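Local coordinates for protein phenylalanine ammonia-lyase (Rhodosporidium toruloides, PDB 1Y2M) that deaminates L-phenylalanine and L-tyrosine without oxidation, giving trans-cinnamic and p-coumaric acid, the entry step of phenylpropanoid metabolism, at residues Q558-A563 with A620-W625; D571-K576 with E610-T615; R596-F601 with A624-A629; A458-L463 with S590-P595. All blocks are in the same frame, centred on the assembly; numbering follows the deposited sequence.

Interaction 1: residues Q558-A563 with A620-W625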
loop_
_atom_site.group_PDB
_atom_site.type_symbol
_atom_site.label_atom_id
_atom_site.label_comp_id
_atom_site.label_asym_id
_atom_site.label_seq_id
_atom_site.Cartn_x
_atom_site.Cartn_y
_atom_site.Cartn_z
ATOM N N GLN B 558 53.213 34.291 -23.360
ATOM C CA GLN B 558 53.976 33.946 -24.523
ATOM C C GLN B 558 53.332 34.490 -25.794
ATOM O O GLN B 558 54.035 35.049 -26.653
ATOM C CB GLN B 558 54.130 32.445 -24.616
ATOM C CG GLN B 558 54.910 31.965 -25.826
ATOM C CD GLN B 558 54.971 30.436 -25.931
ATOM O OE1 GLN B 558 54.209 29.714 -25.269
ATOM N NE2 GLN B 558 55.880 29.941 -26.778
ATOM N N HIS B 559 52.014 34.356 -25.909
ATOM C CA HIS B 559 51.335 34.707 -27.164
ATOM C C HIS B 559 50.996 36.176 -27.265
ATOM O O HIS B 559 51.102 36.761 -28.333
ATOM C CB HIS B 559 50.095 33.807 -27.380
ATOM C CG HIS B 559 50.461 32.412 -27.757
ATOM N ND1 HIS B 559 50.542 31.994 -29.064
ATOM C CD2 HIS B 559 50.894 31.374 -27.007
ATOM C CE1 HIS B 559 50.934 30.733 -29.099
ATOM N NE2 HIS B 559 51.162 30.333 -27.864
ATOM N N PHE B 560 50.570 36.763 -26.151
ATOM C CA PHE B 560 49.982 38.082 -26.149
ATOM C C PHE B 560 50.751 39.112 -25.351
ATOM O O PHE B 560 50.425 40.289 -25.419
ATOM C CB PHE B 560 48.584 38.013 -25.558
ATOM C CG PHE B 560 47.671 36.989 -26.209
ATOM C CD1 PHE B 560 47.704 36.745 -27.591
ATOM C CD2 PHE B 560 46.780 36.273 -25.433
ATOM C CE1 PHE B 560 46.830 35.809 -28.164
ATOM C CE2 PHE B 560 45.934 35.363 -26.006
ATOM C CZ PHE B 560 45.948 35.151 -27.362
ATOM N N GLY B 561 51.780 38.698 -24.613
ATOM C CA GLY B 561 52.454 39.630 -23.719
ATOM C C GLY B 561 52.949 40.893 -24.423
ATOM O O GLY B 561 52.797 42.012 -23.915
ATOM N N SER B 562 53.527 40.741 -25.604
ATOM C CA SER B 562 54.086 41.921 -26.267
ATOM C C SER B 562 52.984 42.854 -26.743
ATOM O O SER B 562 53.095 44.057 -26.622
ATOM C CB SER B 562 55.059 41.545 -27.390
ATOM O OG SER B 562 54.515 40.586 -28.255
ATOM N N ALA B 563 51.894 42.296 -27.250
ATOM C CA ALA B 563 50.759 43.113 -27.654
ATOM C C ALA B 563 50.097 43.834 -26.463
ATOM O O ALA B 563 49.407 44.831 -26.664
ATOM C CB ALA B 563 49.760 42.272 -28.414
ATOM N N ALA B 620 45.217 35.191 -36.850
ATOM C CA ALA B 620 46.089 34.009 -36.904
ATOM C C ALA B 620 46.778 33.777 -35.551
ATOM O O ALA B 620 46.950 32.644 -35.095
ATOM C CB ALA B 620 47.122 34.158 -38.012
ATOM N N ALA B 621 47.192 34.877 -34.920
ATOM C CA ALA B 621 47.903 34.837 -33.634
ATOM C C ALA B 621 47.001 34.386 -32.508
ATOM O O ALA B 621 47.394 33.581 -31.657
ATOM C CB ALA B 621 48.470 36.176 -33.329
ATOM N N VAL B 622 45.765 34.889 -32.502
ATOM C CA VAL B 622 44.787 34.440 -31.516
ATOM C C VAL B 622 44.449 32.975 -31.757
ATOM O O VAL B 622 44.363 32.192 -30.805
ATOM C CB VAL B 622 43.519 35.320 -31.485
ATOM C CG1 VAL B 622 42.584 34.790 -30.459
ATOM C CG2 VAL B 622 43.910 36.735 -31.128
ATOM N N ASN B 623 44.280 32.578 -33.014
ATOM C CA ASN B 623 43.937 31.170 -33.279
ATOM C C ASN B 623 45.087 30.245 -32.856
ATOM O O ASN B 623 44.882 29.136 -32.355
ATOM C CB ASN B 623 43.595 30.974 -34.750
ATOM C CG ASN B 623 42.969 29.601 -35.049
ATOM O OD1 ASN B 623 42.022 29.178 -34.403
ATOM N ND2 ASN B 623 43.480 28.942 -36.089
ATOM N N ALA B 624 46.312 30.717 -33.072
ATOM C CA ALA B 624 47.521 29.955 -32.672
ATOM C C ALA B 624 47.582 29.717 -31.180
ATOM O O ALA B 624 47.916 28.627 -30.732
ATOM C CB ALA B 624 48.757 30.666 -33.137
ATOM N N TRP B 625 47.279 30.756 -30.404
ATOM C CA TRP B 625 47.160 30.628 -28.961
ATOM C C TRP B 625 46.113 29.574 -28.596
ATOM O O TRP B 625 46.365 28.648 -27.803
ATOM C CB TRP B 625 46.795 31.984 -28.365
ATOM C CG TRP B 625 46.425 31.886 -26.961
ATOM C CD1 TRP B 625 47.263 31.751 -25.895
ATOM C CD2 TRP B 625 45.096 31.883 -26.425
ATOM N NE1 TRP B 625 46.548 31.674 -24.731
ATOM C CE2 TRP B 625 45.212 31.742 -25.027
ATOM C CE3 TRP B 625 43.809 31.935 -26.988
ATOM C CZ2 TRP B 625 44.114 31.707 -24.193
ATOM C CZ3 TRP B 625 42.724 31.919 -26.145
ATOM C CH2 TRP B 625 42.878 31.801 -24.774
HETATM O O HOH W 1 50.104 33.378 -31.374
#
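The imidazole of H559 has W625 CA over one face and a water at its edge, in the ring plane. W625 CA lies 3.8 Å from the centroid of the H559 ring, a CH-pi contact. The indole of W625 turns an edge to the same imidazole in an offset edge-to-face pair, with planes at 70°. One face of the indole takes the phenyl ring of F560. F560 CE2 stands 3.5 Å above the W625 ring plane, toward its rim, and F560 CZ reaches W625 CG at 3.3 Å. The two rings meet obliquely, at 47°. W625 CG is anti to the backbone N (chi1 170°), where F560 CZ meets it. F560 CE1 adds a looser contact with V622 CG2 at 4.3 Å. V608 of helix 593-611 also packs on F560, V622 and W625. The three rings form an aromatic cluster where the C-terminal part of helix 506-560 lies against helix 619-646. No direct hydrogen bond joins the two segments. The water links them instead: it is 2.7 Å from H559 ND1 and donates to A621 O. The contact is therefore held by ring packing, with one water-mediated polar link beside it.

Interaction 2: residues D571-K576 with E610-T615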
loop_
_atom_site.group_PDB
_atom_site.type_symbol
_atom_site.label_atom_id
_atom_site.label_comp_id
_atom_site.label_asym_id
_atom_site.label_seq_id
_atom_site.Cartn_x
_atom_site.Cartn_y
_atom_site.Cartn_z
ATOM N N ASP B 571 45.765 41.537 -16.251
ATOM C CA ASP B 571 44.884 41.103 -15.150
ATOM C C ASP B 571 43.505 40.778 -15.663
ATOM O O ASP B 571 42.964 39.714 -15.389
ATOM C CB ASP B 571 44.711 42.215 -14.114
ATOM C CG ASP B 571 45.655 42.099 -12.972
ATOM O OD1 ASP B 571 46.721 41.457 -13.161
ATOM O OD2 ASP B 571 45.321 42.681 -11.900
ATOM N N GLU B 572 42.923 41.715 -16.401
ATOM C CA GLU B 572 41.578 41.519 -16.911
ATOM C C GLU B 572 41.499 40.251 -17.777
ATOM O O GLU B 572 40.545 39.468 -17.678
ATOM C CB GLU B 572 41.141 42.730 -17.741
ATOM C CG GLU B 572 39.692 42.682 -18.145
ATOM C CD GLU B 572 39.255 43.765 -19.128
ATOM O OE1 GLU B 572 40.057 44.674 -19.483
ATOM O OE2 GLU B 572 38.078 43.693 -19.542
ATOM N N LEU B 573 42.491 40.081 -18.654
ATOM C CA LEU B 573 42.426 38.963 -19.595
ATOM C C LEU B 573 42.507 37.624 -18.876
ATOM O O LEU B 573 41.751 36.685 -19.168
ATOM C CB LEU B 573 43.545 39.024 -20.629
ATOM C CG LEU B 573 43.445 37.923 -21.709
ATOM C CD1 LEU B 573 42.196 38.147 -22.565
ATOM C CD2 LEU B 573 44.654 37.824 -22.587
ATOM N N VAL B 574 43.486 37.512 -17.973
ATOM C CA VAL B 574 43.668 36.248 -17.245
ATOM C C VAL B 574 42.399 35.921 -16.466
ATOM O O VAL B 574 41.926 34.770 -16.465
ATOM C CB VAL B 574 44.845 36.308 -16.272
ATOM C CG1 VAL B 574 44.875 35.035 -15.446
ATOM C CG2 VAL B 574 46.130 36.457 -17.015
ATOM N N GLU B 575 41.854 36.929 -15.797
ATOM C CA GLU B 575 40.658 36.714 -14.993
ATOM C C GLU B 575 39.525 36.216 -15.880
ATOM O O GLU B 575 38.838 35.287 -15.514
ATOM C CB GLU B 575 40.200 37.996 -14.277
ATOM C CG GLU B 575 38.850 37.835 -13.546
ATOM C CD GLU B 575 38.182 39.172 -13.188
ATOM O OE1 GLU B 575 37.826 39.949 -14.122
ATOM O OE2 GLU B 575 37.980 39.420 -11.970
ATOM N N LYS B 576 39.304 36.887 -17.017
ATOM C CA LYS B 576 38.116 36.631 -17.830
ATOM C C LYS B 576 38.265 35.342 -18.628
ATOM O O LYS B 576 37.290 34.583 -18.802
ATOM C CB LYS B 576 37.812 37.833 -18.722
ATOM C CG LYS B 576 37.261 39.044 -17.944
ATOM C CD LYS B 576 36.766 40.133 -18.907
ATOM C CE LYS B 576 36.341 41.405 -18.211
ATOM N NZ LYS B 576 35.390 41.127 -17.129
ATOM N N GLU B 610 37.323 40.350 -27.308
ATOM C CA GLU B 610 36.776 41.453 -26.548
ATOM C C GLU B 610 37.857 42.161 -25.735
ATOM O O GLU B 610 38.069 43.362 -25.861
ATOM C CB GLU B 610 35.684 40.982 -25.601
ATOM C CG GLU B 610 35.064 42.075 -24.773
ATOM C CD GLU B 610 33.791 41.633 -24.046
ATOM O OE1 GLU B 610 33.256 40.530 -24.338
ATOM O OE2 GLU B 610 33.318 42.407 -23.185
ATOM N N VAL B 611 38.537 41.393 -24.893
ATOM C CA VAL B 611 39.452 42.004 -23.911
ATOM C C VAL B 611 40.635 42.698 -24.595
ATOM O O VAL B 611 41.083 43.790 -24.186
ATOM C CB VAL B 611 39.923 40.967 -22.883
ATOM C CG1 VAL B 611 40.976 41.585 -21.991
ATOM C CG2 VAL B 611 38.741 40.477 -22.065
ATOM N N LEU B 612 41.111 42.093 -25.673
ATOM C CA LEU B 612 42.248 42.621 -26.406
ATOM C C LEU B 612 41.817 43.292 -27.723
ATOM O O LEU B 612 42.623 43.464 -28.658
ATOM C CB LEU B 612 43.249 41.501 -26.710
ATOM C CG LEU B 612 43.909 40.772 -25.524
ATOM C CD1 LEU B 612 45.073 39.935 -26.005
ATOM C CD2 LEU B 612 44.334 41.710 -24.387
ATOM N N SER B 613 40.562 43.721 -27.798
ATOM C CA SER B 613 40.097 44.337 -29.044
ATOM C C SER B 613 40.873 45.603 -29.440
ATOM O O SER B 613 40.838 46.021 -30.619
ATOM C CB SER B 613 38.621 44.709 -28.948
ATOM O OG SER B 613 38.490 45.745 -28.011
ATOM N N SER B 614 41.524 46.272 -28.480
ATOM C CA SER B 614 42.347 47.459 -28.799
ATOM C C SER B 614 43.744 47.167 -29.399
ATOM O O SER B 614 44.449 48.104 -29.853
ATOM C CB SER B 614 42.526 48.327 -27.554
ATOM O OG SER B 614 43.402 47.682 -26.648
ATOM N N THR B 615 44.157 45.894 -29.378
ATOM C CA THR B 615 45.522 45.499 -29.741
ATOM C C THR B 615 45.732 45.177 -31.217
ATOM O O THR B 615 44.790 45.046 -31.996
ATOM C CB THR B 615 45.970 44.273 -28.948
ATOM O OG1 THR B 615 45.262 43.099 -29.409
ATOM C CG2 THR B 615 45.744 44.498 -27.440
HETATM O O HOH W 2 39.648 45.249 -22.090
#
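L573 reaches across from helix 570-587 to V611, near the end of helix 593-611. Its CB lies 3.9 Å from V611 CG1. CG is anti to the backbone N (chi1 -175°), and the two methyls beyond it go to different partners. CD1 turns to V611 and packs 3.6 Å from V611 CB, with V611 CG1 close by. CD2 goes to the next residue and meets L612 CD1 at 4.0 Å. The L573 and L612 side chains cross at about a right angle. Two longer side chains of the same helix also reach V611. K576 lays its CD 3.7 Å from V611 CG2. E572 runs past V611 in the opposite direction, with its extended chain bringing CD to 4.0 Å from V611 CG1. An alanine at V611 would probably open a gap beside L573 and leave the aliphatic part of K576 and the end of E572 without their methyl partners. One water donates to both E572 OE1 and V611 O, so the backbone here is tied to the acid. L612 then leaves helical geometry and starts a type I turn to T615. L612 O receives two bonds from T615, one from N and one from OG1 at 2.8 Å, the latter on a lone pair. F560 of helix 506-560 packs on both leucines, and L619 of a second subunit touches L612. The arrangement is that of a helical bundle, with a helix end and its turn laid against a neighbouring helix, consistent with the helical extension of eukaryotic ammonia-lyases.

Interaction 3: residues R596-F601 with A624-A629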
loop_
_atom_site.group_PDB
_atom_site.type_symbol
_atom_site.label_atom_id
_atom_site.label_comp_id
_atom_site.label_asym_id
_atom_site.label_seq_id
_atom_site.Cartn_x
_atom_site.Cartn_y
_atom_site.Cartn_z
ATOM N N ARG B 596 36.654 18.563 -26.550
ATOM C CA ARG B 596 36.363 19.331 -25.356
ATOM C C ARG B 596 37.282 20.523 -25.240
ATOM O O ARG B 596 36.855 21.633 -24.975
ATOM C CB ARG B 596 36.520 18.471 -24.114
ATOM C CG ARG B 596 35.958 19.184 -22.893
ATOM C CD ARG B 596 35.982 18.334 -21.657
ATOM N NE ARG B 596 35.232 18.957 -20.565
ATOM C CZ ARG B 596 35.196 18.445 -19.348
ATOM N NH1 ARG B 596 35.841 17.314 -19.103
ATOM N NH2 ARG B 596 34.515 19.034 -18.402
ATOM N N TRP B 597 38.577 20.274 -25.379
ATOM C CA TRP B 597 39.553 21.360 -25.177
ATOM C C TRP B 597 39.563 22.367 -26.321
ATOM O O TRP B 597 39.767 23.546 -26.098
ATOM C CB TRP B 597 40.939 20.790 -24.873
ATOM C CG TRP B 597 40.951 20.338 -23.425
ATOM C CD1 TRP B 597 40.949 19.068 -22.949
ATOM C CD2 TRP B 597 40.869 21.200 -22.299
ATOM N NE1 TRP B 597 40.906 19.080 -21.585
ATOM C CE2 TRP B 597 40.866 20.379 -21.153
ATOM C CE3 TRP B 597 40.795 22.595 -22.141
ATOM C CZ2 TRP B 597 40.790 20.912 -19.862
ATOM C CZ3 TRP B 597 40.747 23.122 -20.854
ATOM C CH2 TRP B 597 40.747 22.269 -19.731
ATOM N N HIS B 598 39.343 21.914 -27.548
ATOM C CA HIS B 598 39.206 22.834 -28.649
ATOM C C HIS B 598 37.951 23.682 -28.498
ATOM O O HIS B 598 37.988 24.863 -28.783
ATOM C CB HIS B 598 39.294 22.100 -29.985
ATOM C CG HIS B 598 40.688 21.677 -30.302
ATOM N ND1 HIS B 598 41.644 22.553 -30.776
ATOM C CD2 HIS B 598 41.312 20.487 -30.150
ATOM C CE1 HIS B 598 42.795 21.923 -30.903
ATOM N NE2 HIS B 598 42.620 20.667 -30.545
ATOM N N ASP B 599 36.873 23.082 -28.024
ATOM C CA ASP B 599 35.663 23.853 -27.727
ATOM C C ASP B 599 35.888 24.943 -26.649
ATOM O O ASP B 599 35.547 26.134 -26.816
ATOM C CB ASP B 599 34.544 22.876 -27.326
ATOM C CG ASP B 599 33.336 23.594 -26.746
ATOM O OD1 ASP B 599 32.377 23.860 -27.528
ATOM O OD2 ASP B 599 33.387 23.972 -25.558
ATOM N N ALA B 600 36.518 24.547 -25.565
ATOM C CA ALA B 600 36.758 25.493 -24.455
ATOM C C ALA B 600 37.585 26.701 -24.873
ATOM O O ALA B 600 37.255 27.864 -24.570
ATOM C CB ALA B 600 37.439 24.791 -23.315
ATOM N N PHE B 601 38.686 26.446 -25.552
ATOM C CA PHE B 601 39.527 27.534 -26.023
ATOM C C PHE B 601 38.956 28.318 -27.185
ATOM O O PHE B 601 39.350 29.478 -27.375
ATOM C CB PHE B 601 40.981 27.075 -26.234
ATOM C CG PHE B 601 41.720 26.967 -24.942
ATOM C CD1 PHE B 601 42.200 28.134 -24.351
ATOM C CD2 PHE B 601 41.868 25.754 -24.260
ATOM C CE1 PHE B 601 42.839 28.121 -23.142
ATOM C CE2 PHE B 601 42.520 25.731 -23.048
ATOM C CZ PHE B 601 43.013 26.931 -22.473
ATOM N N ALA B 624 46.312 30.717 -33.072
ATOM C CA ALA B 624 47.521 29.955 -32.672
ATOM C C ALA B 624 47.582 29.717 -31.180
ATOM O O ALA B 624 47.916 28.627 -30.732
ATOM C CB ALA B 624 48.757 30.666 -33.137
ATOM N N TRP B 625 47.279 30.756 -30.404
ATOM C CA TRP B 625 47.160 30.628 -28.961
ATOM C C TRP B 625 46.113 29.574 -28.596
ATOM O O TRP B 625 46.365 28.648 -27.803
ATOM C CB TRP B 625 46.795 31.984 -28.365
ATOM C CG TRP B 625 46.425 31.886 -26.961
ATOM C CD1 TRP B 625 47.263 31.751 -25.895
ATOM C CD2 TRP B 625 45.096 31.883 -26.425
ATOM N NE1 TRP B 625 46.548 31.674 -24.731
ATOM C CE2 TRP B 625 45.212 31.742 -25.027
ATOM C CE3 TRP B 625 43.809 31.935 -26.988
ATOM C CZ2 TRP B 625 44.114 31.707 -24.193
ATOM C CZ3 TRP B 625 42.724 31.919 -26.145
ATOM C CH2 TRP B 625 42.878 31.801 -24.774
ATOM N N LYS B 626 44.931 29.705 -29.195
ATOM C CA LYS B 626 43.837 28.765 -28.983
ATOM C C LYS B 626 44.269 27.299 -29.201
ATOM O O LYS B 626 43.986 26.406 -28.409
ATOM C CB LYS B 626 42.661 29.146 -29.910
ATOM C CG LYS B 626 41.464 28.203 -29.852
ATOM C CD LYS B 626 41.583 27.026 -30.808
ATOM C CE LYS B 626 40.256 26.276 -30.936
ATOM N NZ LYS B 626 40.278 25.256 -32.035
ATOM N N VAL B 627 44.946 27.063 -30.316
ATOM C CA VAL B 627 45.366 25.709 -30.654
ATOM C C VAL B 627 46.440 25.230 -29.662
ATOM O O VAL B 627 46.373 24.100 -29.122
ATOM C CB VAL B 627 45.825 25.622 -32.115
ATOM C CG1 VAL B 627 46.463 24.280 -32.379
ATOM C CG2 VAL B 627 44.625 25.815 -33.057
ATOM N N ALA B 628 47.430 26.076 -29.396
ATOM C CA ALA B 628 48.498 25.676 -28.457
ATOM C C ALA B 628 47.917 25.429 -27.078
ATOM O O ALA B 628 48.292 24.492 -26.382
ATOM C CB ALA B 628 49.568 26.725 -28.386
ATOM N N ALA B 629 46.963 26.252 -26.654
ATOM C CA ALA B 629 46.414 26.074 -25.339
ATOM C C ALA B 629 45.623 24.786 -25.244
ATOM O O ALA B 629 45.707 24.074 -24.237
ATOM C CB ALA B 629 45.581 27.250 -24.972
#
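F601, K626 and H598 carry this contact between helices 593-611 and 619-646. The segments run roughly antiparallel, with axes 9.0 Å apart at closest and N-to-C directions at 145°. F601 has the most surface buried. One face of its ring takes A629 CB over the centre, 3.5 Å from the centroid, which is a CH-pi contact. The ring edge of F601 points to the face of the W625 indole in an offset edge-to-face pair. Their planes are at 81°, and F601 CD1 approaches W625 CH2 to 3.8 Å. F601 thus adds another ring to the aromatic group around W625. K626 starts beside F601: its CG lies 3.5 Å from F601 O. A bend at chi2 (-87°) turns CD off the line of the first bonds. Further along, K626 CE passes H598 O at 3.4 Å. K626 NZ then donates to H598 ND1 at 3.3 Å, tilted somewhat from the imidazole plane. E610 of a second subunit makes a weak, long ion pair with the same NZ. L581 and F548, from helices 570-587 and 506-560, pack on F601. The chemistry is split in two: rings and a methyl fill one part, and a rather long lysine-histidine hydrogen bond spans the other. The bond uses ND1 as acceptor, which is consistent with ND1 being unprotonated, and the lysine's charge would probably disfavour protonation of the ring.

Interaction 4: residues A458-L463 with S590-P595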
loop_
_atom_site.group_PDB
_atom_site.type_symbol
_atom_site.label_atom_id
_atom_site.label_comp_id
_atom_site.label_asym_id
_atom_site.label_seq_id
_atom_site.Cartn_x
_atom_site.Cartn_y
_atom_site.Cartn_z
ATOM N N ALA B 458 36.263 7.359 -16.649
ATOM C CA ALA B 458 37.620 7.905 -16.469
ATOM C C ALA B 458 38.265 8.411 -17.757
ATOM O O ALA B 458 39.191 9.210 -17.696
ATOM C CB ALA B 458 38.547 6.822 -15.865
ATOM N N GLU B 459 37.838 7.837 -18.869
ATOM C CA GLU B 459 38.420 8.124 -20.175
ATOM C C GLU B 459 37.329 8.651 -21.089
ATOM O O GLU B 459 36.275 9.100 -20.604
ATOM C CB GLU B 459 39.169 6.904 -20.726
ATOM C CG GLU B 459 40.397 6.496 -19.840
ATOM C CD GLU B 459 41.561 7.459 -19.941
ATOM O OE1 GLU B 459 41.690 8.201 -20.960
ATOM O OE2 GLU B 459 42.412 7.433 -19.032
ATOM N N ASP B 460 37.570 8.667 -22.400
ATOM C CA ASP B 460 36.566 9.279 -23.318
ATOM C C ASP B 460 35.186 8.644 -23.170
ATOM O O ASP B 460 35.051 7.422 -23.246
ATOM C CB ASP B 460 37.033 9.209 -24.777
ATOM C CG ASP B 460 37.947 10.370 -25.180
ATOM O OD1 ASP B 460 38.220 11.294 -24.403
ATOM O OD2 ASP B 460 38.377 10.352 -26.345
ATOM N N PRO B 461 34.158 9.477 -22.921
ATOM C CA PRO B 461 32.819 8.979 -22.668
ATOM C C PRO B 461 32.155 8.368 -23.882
ATOM O O PRO B 461 31.155 7.658 -23.729
ATOM C CB PRO B 461 32.051 10.223 -22.194
ATOM C CG PRO B 461 32.983 11.279 -22.018
ATOM C CD PRO B 461 34.277 10.923 -22.641
ATOM N N SER B 462 32.647 8.650 -25.079
ATOM C CA SER B 462 32.065 8.046 -26.283
ATOM C C SER B 462 32.087 6.546 -26.273
ATOM O O SER B 462 31.226 5.904 -26.896
ATOM C CB SER B 462 32.678 8.574 -27.559
ATOM O OG SER B 462 34.033 8.337 -27.604
ATOM N N LEU B 463 32.995 5.978 -25.501
ATOM C CA LEU B 463 33.142 4.504 -25.429
ATOM C C LEU B 463 33.229 4.011 -24.006
ATOM O O LEU B 463 33.751 2.948 -23.733
ATOM C CB LEU B 463 34.313 4.007 -26.282
ATOM C CG LEU B 463 34.053 4.073 -27.800
ATOM C CD1 LEU B 463 35.287 3.710 -28.599
ATOM C CD2 LEU B 463 32.918 3.141 -28.211
ATOM N N SER B 590 30.532 15.737 -21.069
ATOM C CA SER B 590 30.221 14.569 -21.910
ATOM C C SER B 590 30.988 14.544 -23.214
ATOM O O SER B 590 30.741 13.657 -23.997
ATOM C CB SER B 590 28.731 14.484 -22.234
ATOM O OG SER B 590 27.987 14.477 -21.019
ATOM N N TYR B 591 31.861 15.537 -23.474
ATOM C CA TYR B 591 32.675 15.583 -24.666
ATOM C C TYR B 591 33.914 14.755 -24.490
ATOM O O TYR B 591 34.496 14.708 -23.390
ATOM C CB TYR B 591 33.167 17.014 -24.948
ATOM C CG TYR B 591 32.194 18.021 -25.530
ATOM C CD1 TYR B 591 32.638 18.909 -26.503
ATOM C CD2 TYR B 591 30.888 18.138 -25.088
ATOM C CE1 TYR B 591 31.813 19.848 -27.049
ATOM C CE2 TYR B 591 30.045 19.116 -25.643
ATOM C CZ TYR B 591 30.534 19.954 -26.615
ATOM O OH TYR B 591 29.786 20.924 -27.224
ATOM N N ASP B 592 34.352 14.156 -25.593
ATOM C CA ASP B 592 35.632 13.511 -25.650
ATOM C C ASP B 592 36.747 14.573 -25.489
ATOM O O ASP B 592 36.531 15.783 -25.706
ATOM C CB ASP B 592 35.752 12.753 -26.939
ATOM C CG ASP B 592 35.034 11.385 -26.905
ATOM O OD1 ASP B 592 34.378 11.031 -25.907
ATOM O OD2 ASP B 592 35.126 10.662 -27.921
ATOM N N LEU B 593 37.917 14.110 -25.065
ATOM C CA LEU B 593 38.960 15.001 -24.581
ATOM C C LEU B 593 39.402 16.030 -25.608
ATOM O O LEU B 593 39.443 17.223 -25.332
ATOM C CB LEU B 593 40.139 14.183 -24.083
ATOM C CG LEU B 593 41.325 14.984 -23.563
ATOM C CD1 LEU B 593 40.944 15.685 -22.302
ATOM C CD2 LEU B 593 42.564 14.098 -23.334
ATOM N N VAL B 594 39.699 15.569 -26.810
ATOM C CA VAL B 594 40.217 16.467 -27.827
ATOM C C VAL B 594 39.184 17.543 -28.218
ATOM O O VAL B 594 39.479 18.732 -28.127
ATOM C CB VAL B 594 40.727 15.690 -29.033
ATOM C CG1 VAL B 594 41.093 16.640 -30.207
ATOM C CG2 VAL B 594 41.955 14.880 -28.593
ATOM N N PRO B 595 37.975 17.129 -28.649
ATOM C CA PRO B 595 37.035 18.236 -28.959
ATOM C C PRO B 595 36.653 19.107 -27.755
ATOM O O PRO B 595 36.333 20.279 -27.967
ATOM C CB PRO B 595 35.801 17.519 -29.540
ATOM C CG PRO B 595 35.862 16.129 -28.970
ATOM C CD PRO B 595 37.383 15.822 -28.956
HETATM O O HOH W 3 39.692 12.530 -27.366
#
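D592 binds S462 with both carboxylate oxygens, joining a short 3-10 turn at 461-462 to the start of helix 593-611. S462 OG donates to D592 OD2 at 2.6 Å, and S462 N donates to D592 OD1 at 3.1 Å with an angle of 153°. Both bonds use syn lone pairs. The S462 hydroxyl sits between its own backbone N and carbonyl carbon, from where it reaches D592 OD2 while the N-H reaches OD1. An alanine at D592 would probably leave the N-H and hydroxyl of S462 without these acceptors and the hydroxyl free to turn. D592 is at the N-cap position, but its side chain makes no capping bond. The first helical N-H is instead met from the other segment: L593 N donates to D460 OD1 at 2.9 Å, from above the carboxylate plane. D460 OD2 accepts from a water, which in turn accepts from V594 N. The two carboxylates stack with planes 6° apart, and D460 OD2 is 3.6 Å from D592 OD2. These like charges are likely to be eased by the donors around them and by the helix start. D592 also makes backbone hydrogen bonds to a second subunit. S590 has its side chain about 9 Å from that of K468, which binds (E)-cinnamate. P461 packs alongside: its CG lies 3.8 Å from S590 O and its CD 3.3 Å from D592 OD1.

How the interactions relate
From the N terminus, the loop 458-463 comes first and opens interaction 4. The end of helix 506-560 then opens interaction 1, and helix 570-587 opens interaction 2. Interaction 4 closes at 590-595, so it crosses both. Helix 593-611 next opens interaction 3 and, at its far end, closes interaction 2. Helix 619-646 closes interactions 1 and 3 on overlapping segments that share A624 and W625. Interaction 2 is nested within interaction 1 and crosses interaction 3; interactions 4 and 3 follow in series. Interaction 1 touches 2, mainly through F560, and also 3; interaction 3 touches 4. Together they tie four successive helices into one bundle and join the start of helix 593-611 to the loop before helix 468-484.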